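Esterase (uncultured bacterium pCosCE1, PDB 7ATL) hydrolyses carboxylic esters and, as a family VIII carboxylesterase of beta-lactamase-like fold, also shows promiscuous acyltransferase activity. Local coordinates at residues A[151-156]-A[175-180]; A[249-254]-A[341-346]; A[47-52]-A[225-230]. All blocks are in the same frame, centred on the assembly; numbering follows the deposited sequence.

Overall arrangement
Three contacts sample one beta-lactamase-like fold at different depths. Contact 1 is buried and almost wholly apolar between its helices, 149-157 and 174-186. Contact 2, also buried, sets a loop that follows strand 246-249 against the turn joining strands 337-341 and 345-350 of the large antiparallel sheet. Contact 3 lies at the surface, about 24 Å from the chain centre, where a turn after strand 37-44 meets segment 225-230, which ends in strand 229-230; here an arginine does the joining. No two contacts share a helix or strand. Contacts 2 and 3 have centres about 15 Å apart, whereas contacts 1 and 3 are separated by about 34 Å, centre to centre.

Contact 1: A[151-156]-A[175-180]; sequences QNLRLL and IDVLGA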
loop_
_atom_site.group_PDB
_atom_site.type_symbol
_atom_site.label_atom_id
_atom_site.label_comp_id
_atom_site.label_asym_id
_atom_site.label_seq_id
_atom_site.Cartn_x
_atom_site.Cartn_y
_atom_site.Cartn_z
ATOM N N GLN A 151 -10.973 -13.979 -13.026
ATOM C CA GLN A 151 -10.861 -13.764 -14.492
ATOM C C GLN A 151 -9.576 -12.969 -14.743
ATOM O O GLN A 151 -8.815 -13.352 -15.646
ATOM C CB GLN A 151 -12.098 -13.076 -15.075
ATOM C CG GLN A 151 -13.309 -13.979 -15.251
ATOM C CD GLN A 151 -14.566 -13.162 -15.425
ATOM O OE1 GLN A 151 -14.583 -11.940 -15.334
ATOM N NE2 GLN A 151 -15.671 -13.828 -15.664
ATOM N N ASN A 152 -9.280 -11.982 -13.902
ATOM C CA ASN A 152 -8.047 -11.164 -14.050
ATOM C C ASN A 152 -6.788 -11.999 -13.785
ATOM O O ASN A 152 -5.778 -11.803 -14.499
ATOM C CB ASN A 152 -8.049 -9.932 -13.153
ATOM C CG ASN A 152 -6.982 -8.952 -13.581
ATOM O OD1 ASN A 152 -6.812 -8.729 -14.781
ATOM N ND2 ASN A 152 -6.261 -8.387 -12.613
ATOM N N LEU A 153 -6.828 -12.893 -12.801
ATOM C CA LEU A 153 -5.642 -13.706 -12.427
ATOM C C LEU A 153 -5.443 -14.848 -13.444
ATOM O O LEU A 153 -4.270 -15.287 -13.615
ATOM C CB LEU A 153 -5.790 -14.214 -10.985
ATOM C CG LEU A 153 -5.828 -13.129 -9.908
ATOM C CD1 LEU A 153 -5.857 -13.742 -8.521
ATOM C CD2 LEU A 153 -4.657 -12.162 -10.032
ATOM N N ARG A 154 -6.511 -15.302 -14.107
ATOM C CA ARG A 154 -6.374 -16.298 -15.195
ATOM C C ARG A 154 -5.682 -15.623 -16.377
ATOM O O ARG A 154 -4.910 -16.318 -17.083
ATOM C CB ARG A 154 -7.713 -16.933 -15.577
ATOM C CG ARG A 154 -8.187 -17.995 -14.585
ATOM C CD ARG A 154 -9.665 -18.323 -14.749
ATOM N NE ARG A 154 -10.077 -19.426 -13.900
ATOM C CZ ARG A 154 -9.786 -20.708 -14.107
ATOM N NH1 ARG A 154 -9.044 -21.078 -15.135
ATOM N NH2 ARG A 154 -10.217 -21.625 -13.254
ATOM N N LEU A 155 -5.898 -14.325 -16.564
ATOM C CA LEU A 155 -5.194 -13.582 -17.634
ATOM C C LEU A 155 -3.715 -13.477 -17.241
ATOM O O LEU A 155 -2.844 -13.764 -18.091
ATOM C CB LEU A 155 -5.864 -12.214 -17.841
ATOM C CG LEU A 155 -7.267 -12.220 -18.476
ATOM C CD1 LEU A 155 -7.746 -10.791 -18.708
ATOM C CD2 LEU A 155 -7.321 -12.986 -19.795
ATOM N N LEU A 156 -3.436 -13.102 -15.986
ATOM C CA LEU A 156 -2.051 -12.943 -15.438
ATOM C C LEU A 156 -1.282 -14.269 -15.565
ATOM O O LEU A 156 -0.057 -14.229 -15.870
ATOM C CB LEU A 156 -2.143 -12.492 -13.974
ATOM C CG LEU A 156 -0.821 -12.287 -13.234
ATOM C CD1 LEU A 156 0.057 -11.255 -13.936
ATOM C CD2 LEU A 156 -1.090 -11.849 -11.809
ATOM N N ILE A 175 0.237 -9.258 -4.581
ATOM C CA ILE A 175 -0.688 -9.168 -3.409
ATOM C C ILE A 175 -2.128 -9.382 -3.909
ATOM O O ILE A 175 -2.948 -9.868 -3.120
ATOM C CB ILE A 175 -0.478 -7.877 -2.581
ATOM C CG1 ILE A 175 0.969 -7.733 -2.117
ATOM C CG2 ILE A 175 -1.411 -7.834 -1.378
ATOM C CD1 ILE A 175 1.486 -8.940 -1.353
ATOM N N ASP A 176 -2.408 -9.087 -5.180
ATOM C CA ASP A 176 -3.714 -9.408 -5.809
ATOM C C ASP A 176 -3.828 -10.932 -5.864
ATOM O O ASP A 176 -4.925 -11.468 -5.536
ATOM C CB ASP A 176 -3.887 -8.755 -7.186
ATOM C CG ASP A 176 -3.963 -7.231 -7.162
ATOM O OD1 ASP A 176 -3.026 -6.611 -6.600
ATOM O OD2 ASP A 176 -4.958 -6.673 -7.711
ATOM N N VAL A 177 -2.734 -11.610 -6.222
ATOM C CA VAL A 177 -2.685 -13.101 -6.232
ATOM C C VAL A 177 -2.894 -13.615 -4.795
ATOM O O VAL A 177 -3.728 -14.522 -4.611
ATOM C CB VAL A 177 -1.393 -13.636 -6.883
ATOM C CG1 VAL A 177 -1.350 -15.155 -6.857
ATOM C CG2 VAL A 177 -1.250 -13.138 -8.314
ATOM N N LEU A 178 -2.218 -13.013 -3.808
ATOM C CA LEU A 178 -2.294 -13.431 -2.390
ATOM C C LEU A 178 -3.754 -13.392 -1.937
ATOM O O LEU A 178 -4.215 -14.359 -1.296
ATOM C CB LEU A 178 -1.408 -12.515 -1.544
ATOM C CG LEU A 178 -1.320 -12.875 -0.057
ATOM C CD1 LEU A 178 -0.786 -14.285 0.170
ATOM C CD2 LEU A 178 -0.461 -11.855 0.657
ATOM N N GLY A 179 -4.468 -12.330 -2.300
ATOM C CA GLY A 179 -5.902 -12.156 -1.991
ATOM C C GLY A 179 -6.719 -13.362 -2.406
ATOM O O GLY A 179 -7.495 -13.872 -1.581
ATOM N N ALA A 180 -6.524 -13.827 -3.639
ATOM C CA ALA A 180 -7.223 -15.015 -4.169
ATOM C C ALA A 180 -6.777 -16.255 -3.385
ATOM O O ALA A 180 -7.627 -17.078 -3.029
ATOM C CB ALA A 180 -6.981 -15.141 -5.652
#
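Helices 149-157 and 174-186 both belong to the helical part of the beta-lactamase-like fold, and their meeting illustrates how two helices can be joined mainly by a few methyl groups. The short segments pass 10.7 Å apart at their axes and are steeply crossed at 125°, nearer perpendicular than antiparallel. Along 175-180, Ile175 looks to the other side, packing on helix 67-80, including Lys68, the lysine of a probable SxxK catalytic motif. Asp176 follows, and it is the backbone that takes part: its carbonyl O lies 3.9 Å from CD1 of Leu153. The carboxylate is engaged elsewhere, with OD2 hydrogen-bonded to Ser262, which probably eases the burial of its charge.

Val177 comes next and offers a single branch. CG2, which stands anti to the carbonyl carbon and beside the backbone N, receives two leucines that cross it obliquely. CD2 of Leu156 approaches to 3.7 Å and CD2 of Leu153 to 3.9 Å. The leucines get there by different routes, since Leu156 has CG anti to its backbone N (chi1 179°), whereas in Leu153 CG is anti to the carbonyl carbon (chi1 -64°). Leu178 points away from helix 149-157 and packs on helices 67-80 and 111-116. Beyond Gly179, Ala180 turns its methyl toward Leu153, whose two branches thus divide their work: CD2 stays with Val177, while CD1 presses on CB of Ala180 at 3.4 Å.

Contact 2: A[249-254]-A[341-346]; sequences LAPSRA and GVYGHS
Gly341 O is gripped by two backbone N-H groups: Gly344 N reaches it at 2.9 Å and His345 N at 3.0 Å. Gly341 N is bonded in turn to His345 O. Gly344 and His345 thus both face Gly341, a classic beta bulge, placed where strand 337-341 turns back into strand 345-350 of the large antiparallel sheet. Gly341 also ends a Trp-Gly-Gly sequence, which in family VIII esterases probably takes the place of the KTG motif of beta-lactamases. On this side Tyr343 carries most of the contact, with Val342 beside it. Backbone N of Tyr343 is held by Ser64 OG, beside the presumed SxxK serine, while Val342 N is bonded to a pentaethylene glycol that probably came from crystallisation.

From this turn the tyrosine ring leans out until its phenol end meets Leu249 tip to tip. Leu249, at the end of strand 246-249, has CG anti to its carbonyl carbon (chi1 -66°), and its CD2 lies 3.9 Å from Tyr343 CZ and 3.8 Å from the hydroxyl OH. The same methyl is 4.5 Å from CG2 of Val342, a looser approach. Farther along the loop, Pro251 stands beside the phenol, with its N 4.0 Å from Tyr343 OH. Arg253 N donates to Ala250 O at 2.9 Å across the bend.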
loop_
_atom_site.group_PDB
_atom_site.type_symbol
_atom_site.label_atom_id
_atom_site.label_comp_id
_atom_site.label_asym_id
_atom_site.label_seq_id
_atom_site.Cartn_x
_atom_site.Cartn_y
_atom_site.Cartn_z
ATOM N N LEU A 249 -6.067 5.259 -13.751
ATOM C CA LEU A 249 -6.833 5.469 -12.501
ATOM C C LEU A 249 -8.290 5.761 -12.829
ATOM O O LEU A 249 -8.554 6.520 -13.773
ATOM C CB LEU A 249 -6.224 6.633 -11.727
ATOM C CG LEU A 249 -4.818 6.388 -11.199
ATOM C CD1 LEU A 249 -4.241 7.673 -10.576
ATOM C CD2 LEU A 249 -4.823 5.229 -10.219
ATOM N N ALA A 250 -9.185 5.175 -12.044
ATOM C CA ALA A 250 -10.638 5.352 -12.155
ATOM C C ALA A 250 -11.185 5.584 -10.752
ATOM O O ALA A 250 -11.615 4.655 -10.072
ATOM C CB ALA A 250 -11.242 4.164 -12.856
ATOM N N PRO A 251 -11.168 6.850 -10.279
ATOM C CA PRO A 251 -11.696 7.194 -8.956
ATOM C C PRO A 251 -13.139 6.757 -8.656
ATOM O O PRO A 251 -13.449 6.632 -7.498
ATOM C CB PRO A 251 -11.544 8.717 -8.888
ATOM C CG PRO A 251 -10.378 8.966 -9.816
ATOM C CD PRO A 251 -10.573 8.005 -10.964
ATOM N N SER A 252 -13.956 6.451 -9.656
ATOM C CA SER A 252 -15.331 5.923 -9.426
ATOM C C SER A 252 -15.275 4.475 -8.910
ATOM O O SER A 252 -16.251 4.057 -8.273
ATOM C CB SER A 252 -16.192 6.041 -10.660
ATOM O OG SER A 252 -15.772 5.143 -11.677
ATOM N N ARG A 253 -14.198 3.727 -9.187
ATOM C CA ARG A 253 -14.099 2.287 -8.832
ATOM C C ARG A 253 -14.440 2.071 -7.351
ATOM O O ARG A 253 -15.190 1.117 -7.044
ATOM C CB ARG A 253 -12.693 1.774 -9.143
ATOM C CG ARG A 253 -12.559 0.258 -9.110
ATOM C CD ARG A 253 -11.124 -0.161 -9.346
ATOM N NE ARG A 253 -11.016 -1.557 -9.724
ATOM C CZ ARG A 253 -11.096 -2.573 -8.879
ATOM N NH1 ARG A 253 -11.301 -2.362 -7.583
ATOM N NH2 ARG A 253 -10.960 -3.804 -9.345
ATOM N N ALA A 254 -13.930 2.949 -6.478
ATOM C CA ALA A 254 -14.134 2.952 -5.006
ATOM C C ALA A 254 -15.629 2.926 -4.631
ATOM O O ALA A 254 -15.929 2.585 -3.470
ATOM C CB ALA A 254 -13.448 4.160 -4.412
ATOM N N GLY A 341 1.406 4.806 -1.348
ATOM C CA GLY A 341 0.286 4.625 -2.294
ATOM C C GLY A 341 0.289 5.686 -3.374
ATOM O O GLY A 341 0.430 6.873 -3.047
ATOM N N VAL A 342 0.096 5.301 -4.626
ATOM C CA VAL A 342 0.139 6.275 -5.752
ATOM C C VAL A 342 -0.920 7.357 -5.538
ATOM O O VAL A 342 -0.677 8.456 -5.993
ATOM C CB VAL A 342 -0.039 5.614 -7.127
ATOM C CG1 VAL A 342 1.014 4.553 -7.381
ATOM C CG2 VAL A 342 -1.431 5.033 -7.302
ATOM N N TYR A 343 -2.058 7.097 -4.895
ATOM C CA TYR A 343 -3.104 8.152 -4.717
ATOM C C TYR A 343 -2.568 9.308 -3.857
ATOM O O TYR A 343 -3.139 10.408 -3.922
ATOM C CB TYR A 343 -4.423 7.584 -4.174
ATOM C CG TYR A 343 -5.365 7.081 -5.243
ATOM C CD1 TYR A 343 -5.887 7.950 -6.190
ATOM C CD2 TYR A 343 -5.751 5.752 -5.308
ATOM C CE1 TYR A 343 -6.760 7.512 -7.174
ATOM C CE2 TYR A 343 -6.630 5.297 -6.276
ATOM C CZ TYR A 343 -7.138 6.183 -7.209
ATOM O OH TYR A 343 -7.993 5.769 -8.176
ATOM N N GLY A 344 -1.549 9.047 -3.029
ATOM C CA GLY A 344 -0.719 10.093 -2.405
ATOM C C GLY A 344 -0.437 9.811 -0.943
ATOM O O GLY A 344 -0.680 10.702 -0.151
ATOM N N HIS A 345 0.085 8.637 -0.588
ATOM C CA HIS A 345 0.215 8.223 0.840
ATOM C C HIS A 345 1.640 7.759 1.154
ATOM O O HIS A 345 2.353 7.299 0.213
ATOM C CB HIS A 345 -0.791 7.143 1.247
ATOM C CG HIS A 345 -2.174 7.317 0.708
ATOM N ND1 HIS A 345 -2.863 8.510 0.781
ATOM C CD2 HIS A 345 -2.999 6.430 0.092
ATOM C CE1 HIS A 345 -4.063 8.341 0.249
ATOM N NE2 HIS A 345 -4.166 7.072 -0.198
ATOM N N SER A 346 2.036 7.935 2.420
ATOM C CA SER A 346 3.234 7.314 3.038
ATOM C C SER A 346 2.860 6.804 4.433
ATOM O O SER A 346 1.892 7.298 5.012
ATOM C CB SER A 346 4.428 8.239 3.058
ATOM O OG SER A 346 4.157 9.412 3.795
#

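Contact 3: A[47-52]-A[225-230]; sequences ADREQK and AAEPEP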
loop_
_atom_site.group_PDB
_atom_site.type_symbol
_atom_site.label_atom_id
_atom_site.label_comp_id
_atom_site.label_asym_id
_atom_site.label_seq_id
_atom_site.Cartn_x
_atom_site.Cartn_y
_atom_site.Cartn_z
ATOM N N ALA A 47 -10.934 18.119 1.423
ATOM C CA ALA A 47 -11.354 16.822 0.859
ATOM C C ALA A 47 -11.655 17.057 -0.618
ATOM O O ALA A 47 -11.158 16.269 -1.440
ATOM C CB ALA A 47 -12.577 16.295 1.575
ATOM N N ASP A 48 -12.447 18.107 -0.896
ATOM C CA ASP A 48 -12.775 18.631 -2.248
ATOM C C ASP A 48 -12.566 20.159 -2.281
ATOM O O ASP A 48 -13.301 20.874 -1.582
ATOM C CB ASP A 48 -14.200 18.230 -2.638
ATOM C CG ASP A 48 -14.458 18.424 -4.124
ATOM O OD1 ASP A 48 -14.404 19.583 -4.602
ATOM O OD2 ASP A 48 -14.657 17.415 -4.802
ATOM N N ARG A 49 -11.625 20.642 -3.100
ATOM C CA ARG A 49 -11.297 22.088 -3.261
ATOM C C ARG A 49 -12.469 22.834 -3.905
ATOM O O ARG A 49 -12.908 23.839 -3.347
ATOM C CB ARG A 49 -10.054 22.288 -4.131
ATOM C CG ARG A 49 -9.329 23.612 -3.902
ATOM C CD ARG A 49 -8.115 23.811 -4.801
ATOM N NE ARG A 49 -8.412 23.193 -6.087
ATOM C CZ ARG A 49 -7.521 22.797 -6.993
ATOM N NH1 ARG A 49 -6.217 22.972 -6.813
ATOM N NH2 ARG A 49 -7.958 22.214 -8.095
ATOM N N GLU A 50 -12.966 22.343 -5.032
ATOM C CA GLU A 50 -14.013 23.033 -5.822
ATOM C C GLU A 50 -15.273 23.215 -4.956
ATOM O O GLU A 50 -15.821 24.306 -5.022
ATOM C CB GLU A 50 -14.239 22.301 -7.151
ATOM C CG GLU A 50 -13.006 22.299 -8.065
ATOM C CD GLU A 50 -11.965 21.209 -7.808
ATOM O OE1 GLU A 50 -12.296 20.186 -7.145
ATOM O OE2 GLU A 50 -10.816 21.378 -8.263
ATOM N N GLN A 51 -15.675 22.254 -4.115
ATOM C CA GLN A 51 -16.827 22.422 -3.170
ATOM C C GLN A 51 -16.392 23.051 -1.823
ATOM O O GLN A 51 -17.240 23.137 -0.894
ATOM C CB GLN A 51 -17.497 21.082 -2.857
ATOM C CG GLN A 51 -17.986 20.309 -4.068
ATOM C CD GLN A 51 -18.546 18.962 -3.662
ATOM O OE1 GLN A 51 -19.443 18.427 -4.310
ATOM N NE2 GLN A 51 -18.031 18.397 -2.576
ATOM N N LYS A 52 -15.126 23.461 -1.693
ATOM C CA LYS A 52 -14.499 23.915 -0.420
ATOM C C LYS A 52 -15.042 23.074 0.741
ATOM O O LYS A 52 -15.489 23.661 1.730
ATOM C CB LYS A 52 -14.730 25.413 -0.182
ATOM C CG LYS A 52 -15.246 26.199 -1.384
ATOM C CD LYS A 52 -14.867 27.664 -1.387
ATOM C CE LYS A 52 -13.364 27.861 -1.374
ATOM N NZ LYS A 52 -12.955 29.024 -2.196
ATOM N N ALA A 225 0.604 21.390 -14.476
ATOM C CA ALA A 225 1.267 22.686 -14.786
ATOM C C ALA A 225 1.712 23.391 -13.490
ATOM O O ALA A 225 2.894 23.249 -13.110
ATOM C CB ALA A 225 0.347 23.547 -15.636
ATOM N N ALA A 226 0.818 24.126 -12.827
ATOM C CA ALA A 226 1.067 24.722 -11.495
ATOM C C ALA A 226 0.199 23.972 -10.480
ATOM O O ALA A 226 0.759 23.316 -9.578
ATOM C CB ALA A 226 0.793 26.216 -11.513
ATOM N N GLU A 227 -1.120 24.015 -10.673
ATOM C CA GLU A 227 -2.124 23.584 -9.667
ATOM C C GLU A 227 -2.543 22.143 -9.953
ATOM O O GLU A 227 -2.446 21.685 -11.095
ATOM C CB GLU A 227 -3.305 24.561 -9.667
ATOM C CG GLU A 227 -2.934 25.975 -9.231
ATOM C CD GLU A 227 -2.388 26.103 -7.811
ATOM O OE1 GLU A 227 -3.105 25.712 -6.858
ATOM O OE2 GLU A 227 -1.238 26.588 -7.655
ATOM N N PRO A 228 -2.966 21.386 -8.908
ATOM C CA PRO A 228 -3.545 20.053 -9.070
ATOM C C PRO A 228 -5.009 20.063 -9.540
ATOM O O PRO A 228 -5.786 20.780 -8.943
ATOM C CB PRO A 228 -3.508 19.441 -7.651
ATOM C CG PRO A 228 -2.741 20.414 -6.793
ATOM C CD PRO A 228 -2.856 21.752 -7.489
ATOM N N GLU A 229 -5.352 19.256 -10.552
ATOM C CA GLU A 229 -6.742 19.102 -11.071
ATOM C C GLU A 229 -7.281 17.735 -10.649
ATOM O O GLU A 229 -6.509 16.807 -10.405
ATOM C CB GLU A 229 -6.778 19.295 -12.594
ATOM C CG GLU A 229 -6.300 18.080 -13.406
ATOM C CD GLU A 229 -6.156 18.247 -14.922
ATOM O OE1 GLU A 229 -5.864 17.230 -15.615
ATOM O OE2 GLU A 229 -6.318 19.391 -15.416
ATOM N N PRO A 230 -8.620 17.551 -10.562
ATOM C CA PRO A 230 -9.207 16.245 -10.237
ATOM C C PRO A 230 -8.868 15.168 -11.272
ATOM O O PRO A 230 -8.666 15.500 -12.413
ATOM C CB PRO A 230 -10.724 16.481 -10.230
ATOM C CG PRO A 230 -10.848 17.980 -9.998
ATOM C CD PRO A 230 -9.647 18.592 -10.704
#
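Arg49 extends from its backbone with CG and CD both near anti, then bends at chi3 (34°), which swings the guanidinium across Pro228 at about a right angle. Glu50 has CG beside its backbone N and folds at chi2 (84°), bringing its carboxylate back to the same guanidinium. The outcome is a fork on one carbonyl: Pro228 O accepts from Arg49 NH2 at 2.7 Å, nearly along its C=O axis, and weakly from Arg49 NH1 at 3.1 Å. NH2 serves a second acceptor as well, making a salt bridge to Glu50 OE2 at 3.0 Å that is close to straight (165°). That oxygen lies in the guanidinium plane, although it is itself met from above the carboxylate plane, and the two bonds together should fix the rotation of the arginine end. Glu227 adds an opposite charge, its OE1 4.1 Å from Arg49 NH1, beyond salt-bridge range.

Glu50 also meets Pro230 tip to tip, with OE2 3.8 Å from CG, while its OE1 is bonded to Tyr221 OH on the adjacent strand of the small sheet. Local bonds help to shape the segment around Arg49. Lys52 N donates to Arg49 O at 2.8 Å, closing the type I beta turn from Arg49 to Lys52, and Gln51 N donates to Asp48 OD1 at 3.0 Å, making an Asx motif that overlaps that turn, here at the surface beside edge strand 229-230.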